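Local coordinates for protein transcription factor tau subunit sfc1 (Schizosaccharomyces pombe, PDB 4BJI) that forms the DNA-binding domain of a TFIIIC subunit, part of the tauA module that binds boxA promoter sites of tRNA and similar genes for RNA polymerase III transcription, at residues A[10-23]-A[72-86]. Sequence-based numbering, arbitrary orientation.
Sequences VWIITTNMGVESVP and KFALPYLSYLWTSGP
Tyr80 packs its ring against Pro23, Val22 and Thr15. CB meets Ile13 O and, at 3.6 Å, Pro23 CG. With chi1 at 63°, CG sits between the backbone N and carbonyl carbon, which turns one ring face to Pro23; CD of that proline stands over the ring centre, 3.6 Å from the centroid, a CH-pi contact. CD2 passes 3.3 Å from Thr15 OG1 at the ring edge, CZ touches Val22 CB, and OH, 3.3 Å from Val22 CG1, is hydrogen-bonded to Tyr96 O. With an alanine at Tyr80, Pro23 and Val22 would probably face a gap and Tyr96 O would lose its hydroxyl partner. Thr15 CB and OG1 stand over one face of Trp82; the selenium of Met17, a selenomethionine, approaches its six-membered ring obliquely, a Met-aromatic contact. The parallel pairing of 14-15 with 79-82 is held by Leu81 N to Ile13 O, Thr15 N to Leu81 O and Thr83 N to Thr15 O, each 2.9 Å. Val10 and Ile12 pack on Pro76, while three waters link the backbones. Backbone bonds thus join this edge strand to the sheet continued by 90-93, consistent with a winged-helix arrangement, while Thr15 OG1, in the conformer described, is buried with no hydrogen-bond partner.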
# COMPACT_ATOMS: atom_id res chain seq x y z
N VAL A 10 10.89 5.83 -17.30
CA VAL A 10 10.19 6.86 -16.55
C VAL A 10 11.12 7.54 -15.52
O VAL A 10 10.75 8.58 -14.95
CB VAL A 10 8.92 6.31 -15.85
CG1 VAL A 10 8.02 5.60 -16.88
CG2 VAL A 10 9.28 5.37 -14.70
N TRP A 11 12.30 6.96 -15.27
CA TRP A 11 13.27 7.56 -14.34
C TRP A 11 12.73 7.62 -12.89
O TRP A 11 12.91 8.58 -12.16
CB TRP A 11 13.71 8.94 -14.84
CG TRP A 11 14.36 8.83 -16.19
CD1 TRP A 11 13.89 9.32 -17.37
CD2 TRP A 11 15.56 8.12 -16.50
NE1 TRP A 11 14.75 8.99 -18.39
CE2 TRP A 11 15.78 8.25 -17.88
CE3 TRP A 11 16.49 7.40 -15.73
CZ2 TRP A 11 16.89 7.69 -18.52
CZ3 TRP A 11 17.58 6.84 -16.37
CH2 TRP A 11 17.77 6.99 -17.74
N ILE A 12 12.04 6.56 -12.49
CA ILE A 12 11.65 6.37 -11.10
C ILE A 12 12.87 5.91 -10.30
O ILE A 12 13.67 5.09 -10.76
CB ILE A 12 10.51 5.34 -11.00
CG1 ILE A 12 9.96 5.24 -9.57
CG2 ILE A 12 10.97 3.96 -11.49
CD1 ILE A 12 9.15 6.42 -9.16
N ILE A 13 13.06 6.53 -9.14
CA ILE A 13 14.07 6.10 -8.19
C ILE A 13 13.47 5.09 -7.25
O ILE A 13 12.40 5.34 -6.69
CB ILE A 13 14.58 7.31 -7.37
CG1 ILE A 13 15.17 8.37 -8.31
CG2 ILE A 13 15.61 6.85 -6.33
CD1 ILE A 13 15.35 9.70 -7.66
N THR A 14 14.12 3.94 -7.14
CA THR A 14 13.66 2.87 -6.27
C THR A 14 14.51 2.78 -5.01
O THR A 14 15.69 3.12 -5.01
CB THR A 14 13.64 1.54 -6.96
OG1 THR A 14 14.97 1.20 -7.37
CG2 THR A 14 12.70 1.57 -8.15
N THR A 15 13.85 2.34 -3.93
CA THR A 15 14.47 2.16 -2.61
C THR A 15 14.14 0.80 -2.01
O THR A 15 13.14 0.17 -2.33
CB THR A 15 14.01 3.24 -1.57
OG1 THR A 15 12.60 3.32 -1.56
CG2 THR A 15 14.60 4.59 -1.89
N ASN A 16 15.01 0.36 -1.10
CA ASN A 16 14.67 -0.70 -0.16
C ASN A 16 14.95 -0.22 1.26
O ASN A 16 15.45 0.87 1.49
CB ASN A 16 15.40 -1.99 -0.52
CG ASN A 16 16.91 -1.87 -0.40
OD1 ASN A 16 17.45 -1.47 0.64
ND2 ASN A 16 17.61 -2.28 -1.45
N MSE A 17 14.63 -1.08 2.23
CA MSE A 17 14.70 -0.70 3.63
C MSE A 17 16.09 -0.39 4.14
O MSE A 17 16.25 0.22 5.20
CB MSE A 17 14.09 -1.80 4.51
CG MSE A 17 12.56 -1.84 4.39
SE MSE A 17 11.66 -0.33 5.24
CE MSE A 17 12.04 -0.83 7.05
N GLY A 18 17.09 -0.82 3.39
CA GLY A 18 18.47 -0.55 3.77
C GLY A 18 19.02 0.80 3.33
O GLY A 18 20.15 1.15 3.71
N VAL A 19 18.25 1.58 2.59
CA VAL A 19 18.77 2.85 2.03
C VAL A 19 19.09 3.83 3.16
O VAL A 19 18.33 3.97 4.11
CB VAL A 19 17.76 3.48 1.03
CG1 VAL A 19 16.50 4.09 1.74
CG2 VAL A 19 18.47 4.55 0.19
N GLU A 20 20.24 4.51 3.08
CA GLU A 20 20.61 5.40 4.18
C GLU A 20 19.64 6.58 4.33
O GLU A 20 19.10 6.84 5.41
CB GLU A 20 22.04 5.92 3.99
CG GLU A 20 22.55 6.65 5.21
CD GLU A 20 23.96 7.20 5.02
OE1 GLU A 20 24.77 6.54 4.34
OE2 GLU A 20 24.24 8.29 5.56
N SER A 21 19.41 7.28 3.24
CA SER A 21 18.52 8.44 3.21
C SER A 21 17.57 8.28 2.04
O SER A 21 17.99 7.90 0.94
CB SER A 21 19.33 9.72 3.03
OG SER A 21 20.34 9.84 4.02
N VAL A 22 16.29 8.57 2.25
CA VAL A 22 15.34 8.49 1.15
C VAL A 22 15.54 9.65 0.15
O VAL A 22 16.02 10.73 0.48
CB VAL A 22 13.87 8.45 1.63
CG1 VAL A 22 13.67 7.30 2.58
CG2 VAL A 22 13.48 9.78 2.27
N PRO A 23 15.14 9.42 -1.10
CA PRO A 23 15.26 10.45 -2.12
C PRO A 23 14.55 11.76 -1.75
O PRO A 23 13.42 11.71 -1.24
CB PRO A 23 14.57 9.80 -3.33
CG PRO A 23 14.74 8.35 -3.12
CD PRO A 23 14.58 8.16 -1.63
N LYS A 72 2.34 6.66 -14.64
CA LYS A 72 3.69 6.16 -14.42
C LYS A 72 4.80 7.15 -14.82
O LYS A 72 5.91 7.09 -14.29
CB LYS A 72 3.92 4.82 -15.12
CG LYS A 72 3.98 4.88 -16.61
CD LYS A 72 4.44 3.54 -17.18
CE LYS A 72 4.41 3.58 -18.67
NZ LYS A 72 4.99 2.34 -19.23
N PHE A 73 4.47 8.07 -15.72
CA PHE A 73 5.41 9.10 -16.12
C PHE A 73 5.40 10.32 -15.18
O PHE A 73 6.38 11.05 -15.10
CB PHE A 73 5.06 9.57 -17.55
CG PHE A 73 5.21 8.50 -18.61
CD1 PHE A 73 6.43 8.23 -19.16
CD2 PHE A 73 4.11 7.77 -19.01
CE1 PHE A 73 6.56 7.22 -20.14
CE2 PHE A 73 4.23 6.77 -19.97
CZ PHE A 73 5.46 6.51 -20.53
N ALA A 74 4.27 10.54 -14.51
CA ALA A 74 4.10 11.68 -13.60
C ALA A 74 4.69 11.40 -12.20
O ALA A 74 5.28 12.29 -11.58
CB ALA A 74 2.61 12.03 -13.49
N LEU A 75 4.52 10.16 -11.73
CA LEU A 75 4.93 9.82 -10.35
C LEU A 75 6.40 10.16 -10.06
O LEU A 75 6.71 10.65 -8.99
CB LEU A 75 4.61 8.36 -10.02
CG LEU A 75 3.13 8.12 -9.69
CD1 LEU A 75 2.73 6.69 -9.80
CD2 LEU A 75 2.79 8.68 -8.30
N PRO A 76 7.32 9.93 -11.03
CA PRO A 76 8.73 10.19 -10.74
C PRO A 76 9.08 11.65 -10.52
O PRO A 76 10.18 11.99 -10.06
CB PRO A 76 9.44 9.64 -12.01
CG PRO A 76 8.57 8.57 -12.48
CD PRO A 76 7.19 9.15 -12.28
N TYR A 77 8.14 12.54 -10.84
CA TYR A 77 8.35 13.95 -10.57
C TYR A 77 8.09 14.36 -9.13
O TYR A 77 8.48 15.44 -8.70
CB TYR A 77 7.48 14.82 -11.50
CG TYR A 77 8.02 14.91 -12.91
CD1 TYR A 77 7.67 13.97 -13.87
CD2 TYR A 77 8.92 15.90 -13.26
CE1 TYR A 77 8.20 14.04 -15.17
CE2 TYR A 77 9.44 15.97 -14.54
CZ TYR A 77 9.08 15.04 -15.47
OH TYR A 77 9.61 15.14 -16.75
N LEU A 78 7.43 13.47 -8.37
CA LEU A 78 7.00 13.77 -7.01
C LEU A 78 7.36 12.74 -5.96
O LEU A 78 7.24 13.03 -4.78
CB LEU A 78 5.48 13.91 -6.96
CG LEU A 78 4.87 14.99 -7.84
CD1 LEU A 78 3.38 14.90 -7.77
CD2 LEU A 78 5.36 16.38 -7.43
N SER A 79 7.75 11.54 -6.37
CA SER A 79 7.81 10.41 -5.46
C SER A 79 8.87 9.41 -5.88
O SER A 79 9.31 9.42 -7.04
CB SER A 79 6.44 9.71 -5.38
OG SER A 79 6.10 9.08 -6.61
N TYR A 80 9.24 8.54 -4.94
CA TYR A 80 10.13 7.41 -5.18
C TYR A 80 9.37 6.12 -4.85
O TYR A 80 8.32 6.17 -4.19
CB TYR A 80 11.42 7.54 -4.34
CG TYR A 80 11.22 7.52 -2.84
CD1 TYR A 80 10.88 8.68 -2.13
CD2 TYR A 80 11.33 6.35 -2.13
CE1 TYR A 80 10.69 8.64 -0.74
CE2 TYR A 80 11.13 6.30 -0.76
CZ TYR A 80 10.83 7.44 -0.07
OH TYR A 80 10.62 7.35 1.29
N LEU A 81 9.87 4.97 -5.26
CA LEU A 81 9.14 3.71 -5.20
C LEU A 81 9.88 2.66 -4.39
O LEU A 81 11.04 2.37 -4.66
CB LEU A 81 8.96 3.18 -6.62
CG LEU A 81 8.35 1.79 -6.79
CD1 LEU A 81 6.95 1.69 -6.26
CD2 LEU A 81 8.38 1.37 -8.28
N TRP A 82 9.23 2.09 -3.38
CA TRP A 82 9.81 0.97 -2.63
C TRP A 82 9.70 -0.32 -3.41
O TRP A 82 8.61 -0.64 -3.91
CB TRP A 82 9.07 0.79 -1.31
CG TRP A 82 9.21 1.96 -0.39
CD1 TRP A 82 8.38 3.03 -0.30
CD2 TRP A 82 10.27 2.21 0.56
NE1 TRP A 82 8.82 3.91 0.65
CE2 TRP A 82 9.99 3.44 1.18
CE3 TRP A 82 11.42 1.51 0.93
CZ2 TRP A 82 10.84 3.99 2.15
CZ3 TRP A 82 12.25 2.04 1.89
CH2 TRP A 82 11.97 3.28 2.48
N THR A 83 10.77 -1.08 -3.54
CA THR A 83 10.61 -2.36 -4.27
C THR A 83 10.59 -3.58 -3.38
O THR A 83 10.46 -4.68 -3.88
CB THR A 83 11.63 -2.50 -5.35
OG1 THR A 83 12.89 -2.21 -4.79
CG2 THR A 83 11.31 -1.49 -6.46
N SER A 84 10.67 -3.40 -2.07
CA SER A 84 10.55 -4.49 -1.11
C SER A 84 10.28 -3.87 0.26
O SER A 84 10.35 -2.65 0.41
CB SER A 84 11.82 -5.32 -1.11
OG SER A 84 12.92 -4.49 -0.80
N GLY A 85 10.02 -4.73 1.24
CA GLY A 85 9.80 -4.28 2.60
C GLY A 85 8.34 -3.93 2.88
O GLY A 85 7.45 -4.18 2.03
N PRO A 86 8.07 -3.35 4.04
CA PRO A 86 6.70 -3.11 4.49
C PRO A 86 5.98 -2.04 3.69
O PRO A 86 4.75 -1.93 3.84
CB PRO A 86 6.86 -2.69 5.96
CG PRO A 86 8.26 -2.18 6.07
CD PRO A 86 9.07 -3.00 5.07
O HOH W 1 8.69 10.02 -16.42
O HOH W 2 12.49 10.66 -10.24
O HOH W 3 11.65 8.84 -8.21
O HOH W 4 13.46 -3.71 1.77